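Local coordinates for protein regulator of polyketide synthase expression (Bifidobacterium adolescentis, PDB 3ONQ) that probably acts as a transcriptional regulator, its exact function being unknown, through a C-terminal helix-turn-helix domain of the PucR type, at residues 89-94 / 146-151; 113-118 / 156-161; 151-156 / 163-168; 128-133 / 140-145; 61-64 / 69-72. All blocks are in the same frame, centred on the assembly; numbering follows the deposited sequence.

The five contacts gather around the mixed sheet and helix 132-149. Contact 4, beside two bound sulfate ions, ties the end of strand 124-131 to the middle of this helix; contact 1 uses the helix's last turns, and Y91 touches the selenium of M144 (CZ to SE 3.6 Å). Contact 3 takes over at P151, shared with contact 1, and contact 2 at P156, shared with contact 3; L160 packs on both L153 and L165. Contact 5 lies at the other extreme, its centre about 22 Å from that of contact 3, and joins contact 2 through A117 O, which meets S64 N at 2.8 Å. Contacts 1 and 3 both reach the second subunit.

Contact 1: residues 89-94 / 146-151; sequences GTYGTF and SLQAAP
The F94 ring carries L147 CB over the centre of one face, a CH-pi contact with the carbon 3.9 Å from the ring centroid and 11° off the normal. On the opposite face, displaced toward the rim, lies the hydroxyl oxygen of its own neighbour T93. The Y91 ring is approached differently: Q148 NE2 comes to its edge, near the ring plane, 3.4 Å from Y91 CE2, and the amide is turned 69° from the ring.

F94 and L147 slide past each other in opposite directions, so that L147 CD1 reaches back along the ring to F94 CG at 4.0 Å. With CG beside the backbone N (chi1 -54°), the phenyl group leans out from the hairpin over the helix. With the ring cut back to an alanine, L147 CB would probably lose its aromatic cover and a gap would be likely to open between turn and helix. At the polar border a water donates to Q148 OE1 at 2.8 Å and lies within weak hydrogen-bonding distance of Y91 OH; Y91 OH itself stands 3.3 Å from Q148 NE2. V62 adds to the packing around F94, and Y125 to that around L147.

Both rings flank a tight turn. Y91 N bonds to F94 O at 2.8 Å and F94 N to Y91 O at 2.9 Å, with G92 at the positive-phi second position. This is a beta-hairpin with a two-residue loop, a type II' turn, joining strands 86-91 and 94-100 and resting by its aromatic residues on the end of helix 132-149.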
# COMPACT_ATOMS: atom_id res chain seq x y z
N GLY B 89 -0.68 -16.60 -20.00
CA GLY B 89 0.51 -15.94 -20.51
C GLY B 89 1.74 -16.82 -20.37
O GLY B 89 1.72 -17.82 -19.67
N THR B 90 2.82 -16.45 -21.04
CA THR B 90 4.03 -17.25 -20.98
C THR B 90 5.13 -16.49 -20.28
O THR B 90 5.17 -15.26 -20.29
CB THR B 90 4.51 -17.68 -22.37
OG1 THR B 90 4.83 -16.51 -23.13
CG2 THR B 90 3.42 -18.46 -23.08
N TYR B 91 6.03 -17.24 -19.66
CA TYR B 91 7.15 -16.64 -18.98
C TYR B 91 8.34 -17.58 -19.09
O TYR B 91 8.38 -18.61 -18.43
CB TYR B 91 6.79 -16.35 -17.53
CG TYR B 91 7.91 -15.75 -16.76
CD1 TYR B 91 8.16 -14.39 -16.81
CD2 TYR B 91 8.75 -16.55 -15.98
CE1 TYR B 91 9.21 -13.83 -16.10
CE2 TYR B 91 9.78 -16.01 -15.27
CZ TYR B 91 10.01 -14.65 -15.33
OH TYR B 91 11.06 -14.12 -14.61
N GLY B 92 9.29 -17.23 -19.94
CA GLY B 92 10.36 -18.15 -20.27
C GLY B 92 9.74 -19.37 -20.93
O GLY B 92 8.94 -19.25 -21.86
N THR B 93 10.10 -20.55 -20.45
CA THR B 93 9.53 -21.79 -20.95
C THR B 93 8.17 -22.12 -20.31
O THR B 93 7.50 -23.07 -20.71
CB THR B 93 10.45 -22.97 -20.62
OG1 THR B 93 10.66 -22.99 -19.21
CG2 THR B 93 11.78 -22.81 -21.32
N PHE B 94 7.77 -21.34 -19.29
CA PHE B 94 6.55 -21.64 -18.53
C PHE B 94 5.29 -21.02 -19.14
O PHE B 94 5.34 -19.92 -19.67
CB PHE B 94 6.68 -21.15 -17.09
CG PHE B 94 7.90 -21.65 -16.39
CD1 PHE B 94 8.14 -23.00 -16.29
CD2 PHE B 94 8.78 -20.76 -15.80
CE1 PHE B 94 9.26 -23.46 -15.63
CE2 PHE B 94 9.90 -21.22 -15.15
CZ PHE B 94 10.14 -22.57 -15.07
N SER B 146 7.78 -19.99 -7.65
CA SER B 146 7.79 -21.42 -7.30
C SER B 146 8.38 -22.25 -8.43
O SER B 146 9.17 -23.15 -8.20
CB SER B 146 6.39 -21.95 -6.94
OG SER B 146 5.95 -21.45 -5.68
N LEU B 147 8.00 -21.92 -9.66
CA LEU B 147 8.47 -22.68 -10.81
C LEU B 147 9.97 -22.44 -11.00
O LEU B 147 10.69 -23.37 -11.32
CB LEU B 147 7.69 -22.31 -12.08
CG LEU B 147 6.23 -22.79 -12.11
CD1 LEU B 147 5.44 -22.14 -13.26
CD2 LEU B 147 6.11 -24.32 -12.20
N GLN B 148 10.42 -21.21 -10.80
CA GLN B 148 11.86 -20.90 -10.88
C GLN B 148 12.66 -21.56 -9.74
O GLN B 148 13.83 -21.86 -9.89
CB GLN B 148 12.09 -19.39 -10.87
CG GLN B 148 11.57 -18.67 -12.11
CD GLN B 148 11.97 -17.21 -12.16
OE1 GLN B 148 11.84 -16.48 -11.17
NE2 GLN B 148 12.46 -16.76 -13.32
N ALA B 149 12.00 -21.77 -8.60
CA ALA B 149 12.64 -22.35 -7.42
C ALA B 149 12.69 -23.89 -7.47
O ALA B 149 13.59 -24.51 -6.90
CB ALA B 149 11.89 -21.87 -6.16
N ALA B 150 11.73 -24.48 -8.15
CA ALA B 150 11.55 -25.94 -8.17
C ALA B 150 12.81 -26.77 -8.41
O ALA B 150 12.95 -27.84 -7.84
CB ALA B 150 10.46 -26.33 -9.18
N PRO B 151 13.74 -26.30 -9.26
CA PRO B 151 14.91 -27.15 -9.50
C PRO B 151 15.73 -27.43 -8.25
O PRO B 151 16.53 -28.36 -8.24
CB PRO B 151 15.72 -26.35 -10.52
CG PRO B 151 14.66 -25.57 -11.29
CD PRO B 151 13.67 -25.16 -10.21
O HOH W 1 12.01 -13.69 -11.28

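Contact 2: residues 113-118 / 156-161; sequences AVMPAF and PSRPLR
R158 and M115, a selenomethionine, make the van der Waals part of the contact, their side chains arriving from opposite directions. The methionine chain bends at chi3 (50°) and brings its CE methyl to the edge of the guanidinium, near the plane. M115 CE is modelled 3.1 Å from R158 NE, shorter than a comfortable carbon-nitrogen contact, and the exact value is doubtful. The same methyl, M115 CE, lies against the aliphatic stem, 3.9 Å from R158 CD. L124 of the neighbouring strand packs on M115, F118 and P159 alike.

Hydrogen bonding across the contact is slight. R158 runs straight out from its backbone, CG opposite the amide N (chi1 180°) and every bond extended as far as NE. This carries R158 NH2 to F118 O, where it makes a weak bond of 3.3 Å with an N-H...O angle of 135°, the oxygen lying at the edge of the guanidinium. A better partner lies just beyond, since R158 NH1 donates to S119 O.

Charge pairing is also weak: R158 NH2 forms a long ion pair with E120 OE2.

R158 is thus held mainly by carbonyl oxygens on its NH1 and NH2 side. Its NE is buried against the methyl with no partner in the model, which probably carries a desolvation cost, while NH1 and NH2 keep theirs.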
# COMPACT_ATOMS: atom_id res chain seq x y z
N ALA B 113 -7.94 -31.38 -14.10
CA ALA B 113 -8.48 -31.32 -15.45
C ALA B 113 -7.44 -30.90 -16.49
O ALA B 113 -7.50 -31.35 -17.64
CB ALA B 113 -9.71 -30.39 -15.51
N VAL B 114 -6.49 -30.04 -16.11
CA VAL B 114 -5.52 -29.53 -17.09
C VAL B 114 -4.15 -30.20 -17.03
O VAL B 114 -3.29 -29.95 -17.88
CB VAL B 114 -5.35 -28.00 -17.01
CG1 VAL B 114 -6.71 -27.32 -17.16
CG2 VAL B 114 -4.67 -27.60 -15.70
N MSE B 115 -3.95 -31.05 -16.04
CA MSE B 115 -2.64 -31.67 -15.86
C MSE B 115 -2.03 -32.29 -17.12
O MSE B 115 -0.84 -32.16 -17.36
CB MSE B 115 -2.68 -32.70 -14.74
CG MSE B 115 -2.53 -32.07 -13.39
SE MSE B 115 -2.04 -33.39 -12.06
CE MSE B 115 -0.55 -34.21 -13.00
N PRO B 116 -2.86 -32.98 -17.93
CA PRO B 116 -2.32 -33.65 -19.12
C PRO B 116 -1.71 -32.67 -20.13
O PRO B 116 -0.85 -33.07 -20.91
CB PRO B 116 -3.56 -34.32 -19.73
CG PRO B 116 -4.50 -34.47 -18.60
CD PRO B 116 -4.29 -33.27 -17.74
N ALA B 117 -2.13 -31.41 -20.10
CA ALA B 117 -1.57 -30.42 -21.01
C ALA B 117 -0.22 -29.87 -20.56
O ALA B 117 0.34 -28.98 -21.21
CB ALA B 117 -2.55 -29.28 -21.22
N PHE B 118 0.30 -30.38 -19.44
CA PHE B 118 1.59 -29.92 -18.93
C PHE B 118 2.58 -31.08 -18.90
O PHE B 118 2.22 -32.20 -18.53
CB PHE B 118 1.48 -29.32 -17.51
CG PHE B 118 0.81 -27.98 -17.47
CD1 PHE B 118 1.53 -26.81 -17.69
CD2 PHE B 118 -0.56 -27.88 -17.20
CE1 PHE B 118 0.89 -25.56 -17.66
CE2 PHE B 118 -1.19 -26.65 -17.16
CZ PHE B 118 -0.46 -25.48 -17.39
N PRO B 156 10.17 -33.26 -6.03
CA PRO B 156 9.05 -32.32 -5.94
C PRO B 156 7.70 -33.04 -6.03
O PRO B 156 7.56 -33.99 -6.80
CB PRO B 156 9.26 -31.41 -7.15
CG PRO B 156 10.01 -32.26 -8.14
CD PRO B 156 10.86 -33.20 -7.33
N SER B 157 6.74 -32.61 -5.22
CA SER B 157 5.37 -33.07 -5.38
C SER B 157 4.86 -32.67 -6.77
O SER B 157 5.43 -31.79 -7.43
CB SER B 157 4.46 -32.45 -4.32
OG SER B 157 4.99 -32.62 -3.01
N ARG B 158 3.79 -33.31 -7.22
CA ARG B 158 3.12 -32.89 -8.43
C ARG B 158 1.61 -32.91 -8.18
O ARG B 158 1.04 -33.97 -7.94
CB ARG B 158 3.48 -33.80 -9.61
CG ARG B 158 2.79 -33.41 -10.90
CD ARG B 158 3.26 -34.26 -12.07
NE ARG B 158 2.54 -33.93 -13.29
CZ ARG B 158 3.02 -33.18 -14.27
NH1 ARG B 158 4.25 -32.69 -14.19
NH2 ARG B 158 2.28 -32.93 -15.34
N PRO B 159 0.97 -31.76 -8.22
CA PRO B 159 1.65 -30.48 -8.40
C PRO B 159 2.31 -29.99 -7.13
O PRO B 159 1.93 -30.40 -6.04
CB PRO B 159 0.50 -29.55 -8.74
CG PRO B 159 -0.61 -30.08 -7.96
CD PRO B 159 -0.45 -31.57 -7.92
N LEU B 160 3.29 -29.12 -7.28
CA LEU B 160 3.84 -28.40 -6.16
C LEU B 160 2.74 -27.48 -5.68
O LEU B 160 1.95 -26.99 -6.48
CB LEU B 160 5.04 -27.58 -6.61
CG LEU B 160 6.25 -28.34 -7.11
CD1 LEU B 160 7.15 -27.42 -7.89
CD2 LEU B 160 6.98 -28.93 -5.94
N ARG B 161 2.66 -27.25 -4.38
CA ARG B 161 1.61 -26.41 -3.84
C ARG B 161 2.07 -25.42 -2.79
O ARG B 161 3.06 -25.62 -2.12
CB ARG B 161 0.55 -27.29 -3.16
CG ARG B 161 -0.24 -28.19 -4.05
CD ARG B 161 -1.38 -28.78 -3.26
NE ARG B 161 -2.21 -29.68 -4.04
CZ ARG B 161 -1.84 -30.89 -4.43
NH1 ARG B 161 -2.66 -31.64 -5.14
NH2 ARG B 161 -0.64 -31.35 -4.10

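Contact 3: residues 151-156 / 163-168; sequences PALSTP and DELLPE
L153 meets L165 tip to tip, and the approach can be followed outward from its backbone. Its CB serves as a stem and makes no close contact with the 163-168 segment. L153 CG, placed beside the backbone N (chi1 -79°), comes first into touch, 3.4 Å from L165 CD2, tighter than usual for two carbons. From there L153 CD1 passes L165 CD2 at 3.6 Å and L165 CG at 4.0 Å; L153 CD2 is more remote, 4.1 Å from L165 CD2. A single methyl of L165 is therefore held against the whole fork of L153. An alanine in its place lacks this fork, and a gap would probably open beside the L165 methyl, leaving it free to shift.

A second, smaller touch lies one residue earlier, where A152 CB rests 3.5 Å from E168 CG. E168 bends at chi2 (78°), which takes its carboxylate off the line of the chain. The charged end is engaged elsewhere: OE2 forms a salt bridge with R245, which also donates to E164 O.

L165 occupies the N-cap position of helix 166-172, and the loop 151-156 leads from helix 132-149 toward strand 160-161. L160 of that strand packs on both leucines and A149 on L165 and E168, while from helix 244-261 R245 packs on L153 and Y248 on E168, and A255 of the second subunit covers A152.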
# COMPACT_ATOMS: atom_id res chain seq x y z
N PRO B 151 13.74 -26.30 -9.26
CA PRO B 151 14.91 -27.15 -9.50
C PRO B 151 15.73 -27.43 -8.25
O PRO B 151 16.53 -28.36 -8.24
CB PRO B 151 15.72 -26.35 -10.52
CG PRO B 151 14.66 -25.57 -11.29
CD PRO B 151 13.67 -25.16 -10.21
N ALA B 152 15.54 -26.63 -7.20
CA ALA B 152 16.31 -26.83 -5.99
C ALA B 152 15.80 -28.06 -5.23
O ALA B 152 16.46 -28.53 -4.33
CB ALA B 152 16.23 -25.60 -5.10
N LEU B 153 14.61 -28.54 -5.60
CA LEU B 153 13.98 -29.65 -4.88
C LEU B 153 14.31 -31.00 -5.49
O LEU B 153 14.16 -31.20 -6.69
CB LEU B 153 12.46 -29.51 -4.91
CG LEU B 153 11.82 -28.53 -3.93
CD1 LEU B 153 10.31 -28.73 -3.95
CD2 LEU B 153 12.37 -28.77 -2.56
N SER B 154 14.76 -31.91 -4.64
CA SER B 154 15.12 -33.26 -5.07
C SER B 154 13.90 -34.02 -5.59
O SER B 154 13.88 -34.47 -6.74
CB SER B 154 15.74 -34.04 -3.90
OG SER B 154 15.54 -33.35 -2.67
N THR B 155 12.89 -34.13 -4.75
CA THR B 155 11.70 -34.90 -5.09
C THR B 155 10.46 -34.02 -4.97
O THR B 155 9.79 -34.01 -3.94
CB THR B 155 11.57 -36.14 -4.18
OG1 THR B 155 11.81 -35.76 -2.82
CG2 THR B 155 12.59 -37.20 -4.59
N PRO B 156 10.17 -33.26 -6.03
CA PRO B 156 9.05 -32.32 -5.94
C PRO B 156 7.70 -33.04 -6.03
O PRO B 156 7.56 -33.99 -6.80
CB PRO B 156 9.26 -31.41 -7.15
CG PRO B 156 10.01 -32.26 -8.14
CD PRO B 156 10.86 -33.20 -7.33
N ASP B 163 3.19 -23.26 0.06
CA ASP B 163 4.41 -22.78 0.67
C ASP B 163 5.57 -23.76 0.59
O ASP B 163 6.49 -23.70 1.38
CB ASP B 163 4.15 -22.38 2.12
CG ASP B 163 3.69 -23.55 2.99
OD1 ASP B 163 3.87 -23.48 4.21
OD2 ASP B 163 3.14 -24.52 2.45
N GLU B 164 5.52 -24.68 -0.36
CA GLU B 164 6.54 -25.71 -0.51
C GLU B 164 7.95 -25.19 -0.77
O GLU B 164 8.91 -25.82 -0.38
CB GLU B 164 6.16 -26.69 -1.61
CG GLU B 164 5.42 -27.91 -1.13
CD GLU B 164 5.22 -28.93 -2.23
OE1 GLU B 164 4.25 -28.78 -2.99
OE2 GLU B 164 6.03 -29.87 -2.33
N LEU B 165 8.07 -24.07 -1.46
CA LEU B 165 9.37 -23.51 -1.84
C LEU B 165 9.78 -22.17 -1.20
O LEU B 165 10.47 -21.39 -1.83
CB LEU B 165 9.47 -23.43 -3.36
CG LEU B 165 9.63 -24.81 -3.98
CD1 LEU B 165 9.00 -24.87 -5.32
CD2 LEU B 165 11.09 -25.17 -4.05
N LEU B 166 9.34 -21.90 0.02
CA LEU B 166 9.56 -20.59 0.63
C LEU B 166 11.02 -20.13 0.62
O LEU B 166 11.32 -19.03 0.15
CB LEU B 166 9.00 -20.55 2.06
CG LEU B 166 7.48 -20.46 2.16
CD1 LEU B 166 7.02 -20.35 3.60
CD2 LEU B 166 7.02 -19.25 1.37
N PRO B 167 11.93 -20.95 1.15
CA PRO B 167 13.30 -20.42 1.23
C PRO B 167 13.92 -20.16 -0.15
O PRO B 167 14.54 -19.11 -0.35
CB PRO B 167 14.07 -21.49 2.03
CG PRO B 167 13.16 -22.69 2.13
CD PRO B 167 11.76 -22.27 1.80
N GLU B 168 13.76 -21.09 -1.09
CA GLU B 168 14.31 -20.87 -2.42
C GLU B 168 13.68 -19.63 -3.08
O GLU B 168 14.36 -18.85 -3.75
CB GLU B 168 14.11 -22.11 -3.30
CG GLU B 168 14.89 -23.33 -2.82
CD GLU B 168 14.25 -24.04 -1.64
OE1 GLU B 168 13.10 -23.72 -1.26
OE2 GLU B 168 14.91 -24.93 -1.09

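Contact 4: residues 128-133 / 140-145; sequences PVRSGV and LRETMF. With SO4 (sulfate ion), chain P; SO4 (sulfate ion), chain O.
R130 grips E142 side-on with two nitrogens, one to each carboxylate oxygen, in a bidentate salt bridge. R130 NE donates to E142 OE2 at 2.8 Å with an N-H...O angle of 163°, and R130 NH2 donates to E142 OE1 at 2.8 Å and 169°. Guanidinium and carboxylate lie nearly coplanar, which lets both bonds form at once. OE1 accepts through its syn lone pair; OE2 is also met on the syn side, 22° out of the carboxylate plane. E142 places CG between its backbone N and carbonyl carbon and then runs extended, which sends the carboxylate out from the helix toward the strand. P128 touches both partners, its CD 3.6 Å from E142 OE2 and its CB on one guanidinium face, displaced toward the rim.

The remaining nitrogen, R130 NH1, donates to O1 of the chain P sulfate at 3.0 Å and weakly to O4 of the chain O ion. The chain P ion also accepts from S131 N, at O4 and 3.1 Å, and weakly from S131 OG.

The bridge thus pins helix 132-149 to strand 124-131 within a beta-alpha-beta unit. E142 probably offsets part of the charge of R130, while NH1 still binds sulfate, probably from the crystallisation liquor.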
# COMPACT_ATOMS: atom_id res chain seq x y z
N PRO B 128 -2.65 -21.04 -4.03
CA PRO B 128 -3.85 -20.89 -3.20
C PRO B 128 -4.86 -19.95 -3.87
O PRO B 128 -4.53 -19.25 -4.84
CB PRO B 128 -3.31 -20.23 -1.91
CG PRO B 128 -1.83 -20.46 -1.94
CD PRO B 128 -1.45 -20.48 -3.38
N VAL B 129 -6.08 -19.94 -3.36
CA VAL B 129 -7.09 -18.98 -3.83
C VAL B 129 -6.72 -17.60 -3.31
O VAL B 129 -6.26 -17.45 -2.18
CB VAL B 129 -8.51 -19.36 -3.35
CG1 VAL B 129 -9.54 -18.32 -3.81
CG2 VAL B 129 -8.90 -20.72 -3.88
N ARG B 130 -6.88 -16.58 -4.16
CA ARG B 130 -6.59 -15.20 -3.77
C ARG B 130 -7.74 -14.32 -4.27
O ARG B 130 -8.52 -14.75 -5.13
CB ARG B 130 -5.25 -14.74 -4.34
CG ARG B 130 -4.08 -15.66 -4.04
CD ARG B 130 -3.19 -15.10 -2.95
NE ARG B 130 -2.05 -15.95 -2.63
CZ ARG B 130 -1.77 -16.36 -1.40
NH1 ARG B 130 -2.55 -16.00 -0.38
NH2 ARG B 130 -0.72 -17.14 -1.17
N SER B 131 -7.86 -13.10 -3.75
CA SER B 131 -8.99 -12.25 -4.11
C SER B 131 -8.58 -10.94 -4.76
O SER B 131 -7.59 -10.30 -4.37
CB SER B 131 -9.87 -11.97 -2.89
OG SER B 131 -9.12 -11.32 -1.88
N GLY B 132 -9.36 -10.55 -5.76
CA GLY B 132 -9.18 -9.28 -6.44
C GLY B 132 -7.90 -9.20 -7.24
O GLY B 132 -7.13 -10.15 -7.34
N VAL B 133 -7.67 -8.03 -7.83
CA VAL B 133 -6.51 -7.80 -8.67
C VAL B 133 -5.19 -8.01 -7.92
O VAL B 133 -4.27 -8.60 -8.45
CB VAL B 133 -6.58 -6.40 -9.32
CG1 VAL B 133 -5.26 -6.03 -9.92
CG2 VAL B 133 -7.67 -6.39 -10.39
N LEU B 140 -0.12 -15.10 -9.53
CA LEU B 140 0.80 -15.25 -10.65
C LEU B 140 2.27 -15.19 -10.22
O LEU B 140 3.10 -15.93 -10.72
CB LEU B 140 0.49 -14.22 -11.73
CG LEU B 140 -0.79 -14.54 -12.52
CD1 LEU B 140 -1.23 -13.36 -13.40
CD2 LEU B 140 -0.55 -15.76 -13.37
N ARG B 141 2.60 -14.29 -9.30
CA ARG B 141 3.98 -14.17 -8.88
C ARG B 141 4.45 -15.36 -8.02
O ARG B 141 5.53 -15.89 -8.24
CB ARG B 141 4.22 -12.82 -8.19
CG ARG B 141 4.26 -11.66 -9.19
CD ARG B 141 4.48 -10.32 -8.52
NE ARG B 141 5.75 -10.23 -7.79
CZ ARG B 141 6.90 -9.83 -8.33
NH1 ARG B 141 6.95 -9.50 -9.61
NH2 ARG B 141 8.00 -9.76 -7.59
N GLU B 142 3.64 -15.81 -7.07
CA GLU B 142 4.06 -16.96 -6.28
C GLU B 142 4.22 -18.18 -7.19
O GLU B 142 5.07 -19.04 -6.94
CB GLU B 142 3.11 -17.25 -5.11
CG GLU B 142 1.69 -17.68 -5.51
CD GLU B 142 0.71 -17.54 -4.34
OE1 GLU B 142 1.14 -17.68 -3.17
OE2 GLU B 142 -0.48 -17.28 -4.58
N THR B 143 3.41 -18.23 -8.24
CA THR B 143 3.50 -19.31 -9.22
C THR B 143 4.81 -19.20 -10.01
O THR B 143 5.57 -20.16 -10.12
CB THR B 143 2.29 -19.34 -10.16
OG1 THR B 143 1.11 -19.64 -9.41
CG2 THR B 143 2.47 -20.41 -11.24
N MSE B 144 5.08 -18.01 -10.54
CA MSE B 144 6.34 -17.76 -11.22
C MSE B 144 7.56 -18.12 -10.36
O MSE B 144 8.44 -18.87 -10.80
CB MSE B 144 6.45 -16.30 -11.65
CG MSE B 144 7.89 -15.89 -12.10
SE MSE B 144 7.95 -13.98 -12.50
CE MSE B 144 7.93 -13.32 -10.66
N PHE B 145 7.64 -17.57 -9.16
CA PHE B 145 8.79 -17.85 -8.29
C PHE B 145 8.91 -19.33 -7.88
O PHE B 145 10.03 -19.84 -7.76
CB PHE B 145 8.75 -16.97 -7.04
CG PHE B 145 9.24 -15.56 -7.25
CD1 PHE B 145 10.58 -15.32 -7.53
CD2 PHE B 145 8.38 -14.48 -7.11
CE1 PHE B 145 11.05 -14.02 -7.70
CE2 PHE B 145 8.83 -13.19 -7.28
CZ PHE B 145 10.17 -12.95 -7.57
S SO4 P . -5.69 -12.90 -0.41
O1 SO4 P . -4.81 -14.04 -0.13
O2 SO4 P . -7.08 -13.29 -0.17
O3 SO4 P . -5.34 -11.80 0.47
O4 SO4 P . -5.55 -12.48 -1.80
S SO4 O . -1.10 -15.76 3.83
O1 SO4 O . -1.19 -17.22 3.71
O2 SO4 O . -2.23 -15.26 4.60
O3 SO4 O . 0.14 -15.38 4.51
O4 SO4 O . -1.13 -15.18 2.49

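Contact 5: residues 61-64 / 69-72; sequences GVPS and STSL
The loop that leads from strand 55-61 into helix 67-80 folds back on the helix's first turn, and P63 meets T70 there. The hydroxyl oxygen T70 OG1 lies against P63 CB at 3.1 Å and P63 CA at 3.4 Å, while T70 CB follows at 3.8 Å from P63 CB. Beyond the ring the backbone comes round as well: S64 N stands 3.6 Å from T70 OG1. The first torsion explains the meeting, for OG1 is set opposite the carbonyl carbon (chi1 -70°) and beside the backbone N, facing the loop.

None of these is a hydrogen bond. The hydroxyl instead bonds to A117 O, and weakly to S66 O, just before the helix begins. A117 O also takes the amide of S64, and F118 and L95 pack beside T70.

As carbonyls can only accept, T70 donates to A117 O, and the weak S66 approach can at best share that one hydrogen. A buried hydroxyl is thereby satisfied by backbone, and one carbonyl, A117 O, fastens both the loop and the helix to the segment 113-118.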
# COMPACT_ATOMS: atom_id res chain seq x y z
N GLY B 61 3.29 -24.29 -15.37
CA GLY B 61 4.23 -25.35 -15.63
C GLY B 61 4.67 -25.25 -17.08
O GLY B 61 4.50 -24.20 -17.70
N VAL B 62 5.24 -26.32 -17.61
CA VAL B 62 5.72 -26.31 -18.99
C VAL B 62 4.75 -27.09 -19.86
O VAL B 62 4.38 -28.20 -19.52
CB VAL B 62 7.11 -26.95 -19.09
CG1 VAL B 62 7.58 -27.00 -20.54
CG2 VAL B 62 8.11 -26.20 -18.20
N PRO B 63 4.34 -26.52 -21.01
CA PRO B 63 3.33 -27.21 -21.83
C PRO B 63 3.78 -28.60 -22.27
O PRO B 63 4.96 -28.83 -22.49
CB PRO B 63 3.13 -26.28 -23.03
CG PRO B 63 4.17 -25.20 -22.92
CD PRO B 63 4.65 -25.17 -21.50
N SER B 64 2.82 -29.52 -22.36
CA SER B 64 3.10 -30.91 -22.67
C SER B 64 3.62 -31.07 -24.10
O SER B 64 4.55 -31.83 -24.35
CB SER B 64 1.83 -31.74 -22.50
OG SER B 64 2.14 -33.10 -22.26
N SER B 69 -1.44 -25.55 -27.77
CA SER B 69 -2.19 -26.74 -27.40
C SER B 69 -2.61 -26.68 -25.94
O SER B 69 -3.76 -26.96 -25.59
CB SER B 69 -1.36 -27.99 -27.66
OG SER B 69 -2.06 -29.14 -27.22
N THR B 70 -1.67 -26.31 -25.08
CA THR B 70 -1.97 -26.20 -23.66
C THR B 70 -3.03 -25.12 -23.40
O THR B 70 -3.94 -25.32 -22.60
CB THR B 70 -0.70 -25.95 -22.84
OG1 THR B 70 0.11 -27.13 -22.85
CG2 THR B 70 -1.06 -25.62 -21.40
N SER B 71 -2.92 -23.99 -24.10
CA SER B 71 -3.87 -22.89 -23.92
C SER B 71 -5.29 -23.29 -24.29
O SER B 71 -6.26 -22.87 -23.65
CB SER B 71 -3.47 -21.66 -24.74
OG SER B 71 -2.27 -21.09 -24.26
N LEU B 72 -5.41 -24.07 -25.36
CA LEU B 72 -6.72 -24.54 -25.81
C LEU B 72 -7.30 -25.49 -24.78
O LEU B 72 -8.46 -25.38 -24.38
CB LEU B 72 -6.61 -25.23 -27.16
CG LEU B 72 -7.91 -25.84 -27.68
CD1 LEU B 72 -9.02 -24.80 -27.67
CD2 LEU B 72 -7.71 -26.43 -29.08